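Local coordinates for acyl-CoA dehydrogenase (Thermus thermophilus, PDB 2Z1Q), which probably catalyses the FAD-dependent oxidation of saturated acyl-CoA to the 2,3-dehydroacyl-CoA, passing the electrons to an acceptor, at residues P89-I92 with S93-A97; Y110-H113 with T114-T118. One frame throughout, in Å; residues are numbered along the deposited sequence.

Contact 1: residues P89-I92 with S93-A97; sequences PKVI and STVVA
The carbonyl oxygen K90 O is gripped twice by T94, through the hydroxyl and through the amide of the same residue. T94 OG1 donates to K90 O at 2.8 Å from well above the carbonyl plane, 43° out of it, whereas T94 N reaches K90 O at 3.0 Å from a direction tilted only 18° from that plane. The hydroxyl can fold back because OG1 lies anti to its own carbonyl carbon and beside its own N (chi1 -60°), which turns it toward the preceding turn. This internal bond gives the polar end of a buried threonine a partner, while the side chain touches Y321 and V324 of helix 300-331 and Y265 and A269 of helix 252-288. S93 OG lies 3.0 Å from K90 O, but its one proton can instead go to D78 OD2, so the bond to K90 O is not settled; D78 OD2 also forms a salt bridge with K90 NZ.

Farther along, V95 N donates to V91 O at 2.9 Å and V96 N to I92 O at 3.1 Å, the spacing of regular i to i+4 bonding. One turn apart on the same side of the helix, V91 CG2 meets V95 CG1 at 4.1 Å, the two branched side chains crossing at a slant. I92, V95 and V96 all touch helix 30-54, and V95 also meets Y321. V91 N takes D328 OD1 of helix 300-331 as acceptor, so a carboxylate from another helix satisfies an amide of the first turn. The arrangement is that of the opening turns of an alpha-helix, here a largely buried helix of the acyl-CoA dehydrogenase N-terminal domain.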
ATOM      1  N   PRO B  89      18.466 -30.009   2.729  1.00 39.95           N
ATOM      2  CA  PRO B  89      18.500 -28.922   3.718  1.00 39.32           C
ATOM      3  C   PRO B  89      17.455 -27.835   3.438  1.00 38.64           C
ATOM      4  O   PRO B  89      17.219 -27.464   2.283  1.00 37.34           O
ATOM      5  CB  PRO B  89      19.925 -28.397   3.602  1.00 39.84           C
ATOM      6  CG  PRO B  89      20.707 -29.637   3.264  1.00 41.20           C
ATOM      7  CD  PRO B  89      19.822 -30.337   2.247  1.00 40.22           C
ATOM      8  N   LYS B  90      16.838 -27.325   4.501  1.00 37.19           N
ATOM      9  CA  LYS B  90      15.813 -26.299   4.375  1.00 36.08           C
ATOM     10  C   LYS B  90      16.238 -25.137   3.484  1.00 34.32           C
ATOM     11  O   LYS B  90      15.401 -24.492   2.850  1.00 32.61           O
ATOM     12  CB  LYS B  90      15.405 -25.817   5.765  1.00 36.76           C
ATOM     13  CG  LYS B  90      14.920 -26.966   6.633  1.00 38.69           C
ATOM     14  CD  LYS B  90      13.877 -27.804   5.876  1.00 41.22           C
ATOM     15  CE  LYS B  90      13.633 -29.150   6.537  1.00 42.81           C
ATOM     16  NZ  LYS B  90      12.802 -30.053   5.677  1.00 44.32           N
ATOM     17  N   VAL B  91      17.539 -24.885   3.408  1.00 33.22           N
ATOM     18  CA  VAL B  91      18.007 -23.800   2.563  1.00 32.76           C
ATOM     19  C   VAL B  91      17.552 -23.984   1.114  1.00 32.67           C
ATOM     20  O   VAL B  91      17.157 -23.021   0.464  1.00 32.38           O
ATOM     21  CB  VAL B  91      19.542 -23.670   2.587  1.00 33.22           C
ATOM     22  CG1 VAL B  91      20.205 -24.977   2.158  1.00 33.62           C
ATOM     23  CG2 VAL B  91      19.957 -22.536   1.670  1.00 30.34           C
ATOM     24  N   ILE B  92      17.606 -25.222   0.620  1.00 33.94           N
ATOM     25  CA  ILE B  92      17.205 -25.540  -0.757  1.00 34.80           C
ATOM     26  C   ILE B  92      15.716 -25.261  -1.021  1.00 35.11           C
ATOM     27  O   ILE B  92      15.368 -24.583  -1.990  1.00 35.73           O
ATOM     28  CB  ILE B  92      17.511 -27.025  -1.092  1.00 36.78           C
ATOM     29  CG1 ILE B  92      19.024 -27.264  -1.071  1.00 37.81           C
ATOM     30  CG2 ILE B  92      16.943 -27.390  -2.451  1.00 35.71           C
ATOM     31  CD1 ILE B  92      19.414 -28.688  -1.411  1.00 40.10           C
ATOM     32  N   SER B  93      14.840 -25.782  -0.167  1.00 34.29           N
ATOM     33  CA  SER B  93      13.414 -25.533  -0.354  1.00 34.95           C
ATOM     34  C   SER B  93      13.119 -24.038  -0.208  1.00 33.40           C
ATOM     35  O   SER B  93      12.153 -23.527  -0.779  1.00 32.00           O
ATOM     36  CB  SER B  93      12.590 -26.345   0.654  1.00 35.78           C
ATOM     37  OG  SER B  93      13.087 -26.195   1.969  1.00 37.85           O
ATOM     38  N   THR B  94      13.966 -23.332   0.536  1.00 32.84           N
ATOM     39  CA  THR B  94      13.779 -21.899   0.735  1.00 31.30           C
ATOM     40  C   THR B  94      14.160 -21.095  -0.504  1.00 30.89           C
ATOM     41  O   THR B  94      13.452 -20.151  -0.872  1.00 30.02           O
ATOM     42  CB  THR B  94      14.581 -21.382   1.950  1.00 29.91           C
ATOM     43  OG1 THR B  94      14.146 -22.058   3.134  1.00 29.43           O
ATOM     44  CG2 THR B  94      14.364 -19.890   2.129  1.00 28.48           C
ATOM     45  N   VAL B  95      15.266 -21.460  -1.152  1.00 30.50           N
ATOM     46  CA  VAL B  95      15.685 -20.742  -2.352  1.00 31.18           C
ATOM     47  C   VAL B  95      14.684 -21.026  -3.485  1.00 31.48           C
ATOM     48  O   VAL B  95      14.431 -20.170  -4.329  1.00 31.10           O
ATOM     49  CB  VAL B  95      17.129 -21.138  -2.806  1.00 32.51           C
ATOM     50  CG1 VAL B  95      18.113 -20.955  -1.648  1.00 35.22           C
ATOM     51  CG2 VAL B  95      17.156 -22.570  -3.311  1.00 35.37           C
ATOM     52  N   VAL B  96      14.110 -22.227  -3.486  1.00 31.39           N
ATOM     53  CA  VAL B  96      13.128 -22.603  -4.504  1.00 31.49           C
ATOM     54  C   VAL B  96      11.897 -21.708  -4.347  1.00 30.53           C
ATOM     55  O   VAL B  96      11.325 -21.247  -5.328  1.00 30.66           O
ATOM     56  CB  VAL B  96      12.727 -24.102  -4.369  1.00 32.35           C
ATOM     57  CG1 VAL B  96      11.507 -24.404  -5.226  1.00 32.76           C
ATOM     58  CG2 VAL B  96      13.891 -24.985  -4.810  1.00 33.12           C
ATOM     59  N   ALA B  97      11.506 -21.452  -3.105  1.00 28.56           N
ATOM     60  CA  ALA B  97      10.362 -20.591  -2.839  1.00 27.78           C
ATOM     61  C   ALA B  97      10.646 -19.198  -3.384  1.00 26.41           C
ATOM     62  O   ALA B  97       9.798 -18.596  -4.031  1.00 26.53           O
ATOM     63  CB  ALA B  97      10.102 -20.521  -1.347  1.00 24.46           C
TER

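Contact 2: residues Y110-H113 with T114-T118; sequences YGAH and TSIGT
T114 CG2 sits over one face of the Y110 ring, 3.8 Å from its centroid and 21° off the normal, a CH-pi contact displaced toward the rim near CE1 and CZ. The methyl group is placed there by a chi1 of 66°, which sets CG2 anti to the carbonyl carbon of T114 and sends OG1 the other way, to a water that shares a hydrogen bond with it and donates one to G111 O. Were Y110 replaced by an alanine, the T114 methyl would probably lose its aromatic cover and L74 O the phenol that bonds it.

G111 O is held by S115 from opposite faces of its plane: S115 OG at 2.6 Å, 37° out of it, and S115 N at 3.0 Å. At the next carbonyl the spacing widens: G117 N, five residues on, bonds A112 O at 2.7 Å, nearly in line with the carbonyl. This is the mark of a pi-type turn. A112 CB meets I116 CD1 at 4.0 Å.

Further out, T118 OG1 lies over the centre of the H113 ring, 4.2 Å above its plane. The imidazole is fixed at both nitrogens, ND1 by A144 N and NE2 by L137 O. I116 reaches the bound FAD and Y146, and A112 lies near S183: this pi-type turn in helix 106-117 forms part of the flavin pocket of the acyl-CoA dehydrogenase fold.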
ATOM      1  N   TYR B 110       2.188 -24.244  -5.633  1.00 23.40           N
ATOM      2  CA  TYR B 110       3.394 -24.949  -5.183  1.00 25.24           C
ATOM      3  C   TYR B 110       3.533 -24.879  -3.659  1.00 24.86           C
ATOM      4  O   TYR B 110       3.715 -25.903  -2.993  1.00 24.66           O
ATOM      5  CB  TYR B 110       4.644 -24.316  -5.820  1.00 27.39           C
ATOM      6  CG  TYR B 110       5.959 -24.879  -5.316  1.00 29.76           C
ATOM      7  CD1 TYR B 110       6.462 -26.069  -5.821  1.00 31.27           C
ATOM      8  CD2 TYR B 110       6.685 -24.230  -4.308  1.00 32.19           C
ATOM      9  CE1 TYR B 110       7.650 -26.616  -5.353  1.00 31.58           C
ATOM     10  CE2 TYR B 110       7.892 -24.774  -3.824  1.00 32.53           C
ATOM     11  CZ  TYR B 110       8.358 -25.974  -4.363  1.00 33.82           C
ATOM     12  OH  TYR B 110       9.516 -26.586  -3.946  1.00 36.21           O
ATOM     13  N   GLY B 111       3.446 -23.665  -3.120  1.00 23.70           N
ATOM     14  CA  GLY B 111       3.583 -23.464  -1.687  1.00 24.26           C
ATOM     15  C   GLY B 111       2.602 -24.238  -0.828  1.00 26.42           C
ATOM     16  O   GLY B 111       2.995 -24.884   0.146  1.00 27.61           O
ATOM     17  N   ALA B 112       1.321 -24.188  -1.169  1.00 25.51           N
ATOM     18  CA  ALA B 112       0.334 -24.897  -0.373  1.00 26.09           C
ATOM     19  C   ALA B 112       0.626 -26.407  -0.412  1.00 24.75           C
ATOM     20  O   ALA B 112       0.589 -27.089   0.604  1.00 23.83           O
ATOM     21  CB  ALA B 112      -1.062 -24.596  -0.888  1.00 22.94           C
ATOM     22  N   HIS B 113       0.932 -26.915  -1.594  1.00 26.50           N
ATOM     23  CA  HIS B 113       1.246 -28.334  -1.752  1.00 26.43           C
ATOM     24  C   HIS B 113       2.458 -28.779  -0.890  1.00 26.19           C
ATOM     25  O   HIS B 113       2.303 -29.594   0.015  1.00 24.44           O
ATOM     26  CB  HIS B 113       1.506 -28.615  -3.224  1.00 25.62           C
ATOM     27  CG  HIS B 113       1.844 -30.041  -3.516  1.00 28.63           C
ATOM     28  ND1 HIS B 113       0.923 -31.066  -3.413  1.00 29.51           N
ATOM     29  CD2 HIS B 113       3.004 -30.615  -3.923  1.00 27.93           C
ATOM     30  CE1 HIS B 113       1.505 -32.205  -3.743  1.00 30.11           C
ATOM     31  NE2 HIS B 113       2.763 -31.960  -4.055  1.00 28.34           N
ATOM     32  N   THR B 114       3.640 -28.221  -1.158  1.00 25.97           N
ATOM     33  CA  THR B 114       4.861 -28.597  -0.416  1.00 27.01           C
ATOM     34  C   THR B 114       4.871 -28.315   1.092  1.00 27.91           C
ATOM     35  O   THR B 114       5.567 -29.012   1.850  1.00 28.03           O
ATOM     36  CB  THR B 114       6.129 -27.918  -1.020  1.00 25.08           C
ATOM     37  OG1 THR B 114       6.050 -26.501  -0.849  1.00 27.09           O
ATOM     38  CG2 THR B 114       6.254 -28.234  -2.508  1.00 24.86           C
ATOM     39  N   SER B 115       4.116 -27.318   1.548  1.00 27.12           N
ATOM     40  CA  SER B 115       4.114 -27.019   2.971  1.00 28.04           C
ATOM     41  C   SER B 115       2.911 -27.612   3.702  1.00 28.27           C
ATOM     42  O   SER B 115       2.957 -28.754   4.151  1.00 28.93           O
ATOM     43  CB  SER B 115       4.200 -25.503   3.201  1.00 28.73           C
ATOM     44  OG  SER B 115       3.056 -24.826   2.707  1.00 28.38           O
ATOM     45  N   ILE B 116       1.829 -26.857   3.820  1.00 28.31           N
ATOM     46  CA  ILE B 116       0.655 -27.368   4.515  1.00 28.02           C
ATOM     47  C   ILE B 116       0.085 -28.661   3.926  1.00 26.22           C
ATOM     48  O   ILE B 116      -0.534 -29.448   4.630  1.00 26.42           O
ATOM     49  CB  ILE B 116      -0.446 -26.303   4.558  1.00 28.27           C
ATOM     50  CG1 ILE B 116      -0.690 -25.750   3.148  1.00 29.04           C
ATOM     51  CG2 ILE B 116      -0.046 -25.207   5.533  1.00 29.63           C
ATOM     52  CD1 ILE B 116      -1.765 -24.666   3.071  1.00 29.13           C
ATOM     53  N   GLY B 117       0.308 -28.897   2.643  1.00 25.40           N
ATOM     54  CA  GLY B 117      -0.233 -30.102   2.037  1.00 27.23           C
ATOM     55  C   GLY B 117       0.536 -31.391   2.279  1.00 28.03           C
ATOM     56  O   GLY B 117      -0.056 -32.449   2.464  1.00 27.57           O
ATOM     57  N   THR B 118       1.861 -31.300   2.285  1.00 29.87           N
ATOM     58  CA  THR B 118       2.698 -32.476   2.477  1.00 31.01           C
ATOM     59  C   THR B 118       3.218 -32.643   3.908  1.00 32.25           C
ATOM     60  O   THR B 118       3.155 -33.738   4.462  1.00 33.84           O
ATOM     61  CB  THR B 118       3.909 -32.462   1.493  1.00 31.11           C
ATOM     62  OG1 THR B 118       3.441 -32.367   0.141  1.00 30.65           O
ATOM     63  CG2 THR B 118       4.729 -33.740   1.632  1.00 30.61           C
TER
HETATM   64  O   HOH W   1       5.944 -24.082   0.758  1.00 45.04           O

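How the contacts relate
Contact 1 closes before contact 2 opens: residues 89-97 fall on helix 90-99 apart from P89, and residues 110-118 on helix 106-117 up to its C-terminal end, the next helix in the chain, both inside the N-terminal domain. Their centres are 13 Å apart, and they touch directly where V96 CG1 packs against Y110 OH at 3.2 Å. Helix 252-288 meets both, with K266 beside A97 and Y110, and so ties the N-terminal helices to the C-terminal helical part. The roles differ: contact 1 is interior helix packing away from the flavin site, whereas contact 2 reaches the FAD through I116. Contact 1 thus packs against helix 106-117, which carries the pocket residue I116.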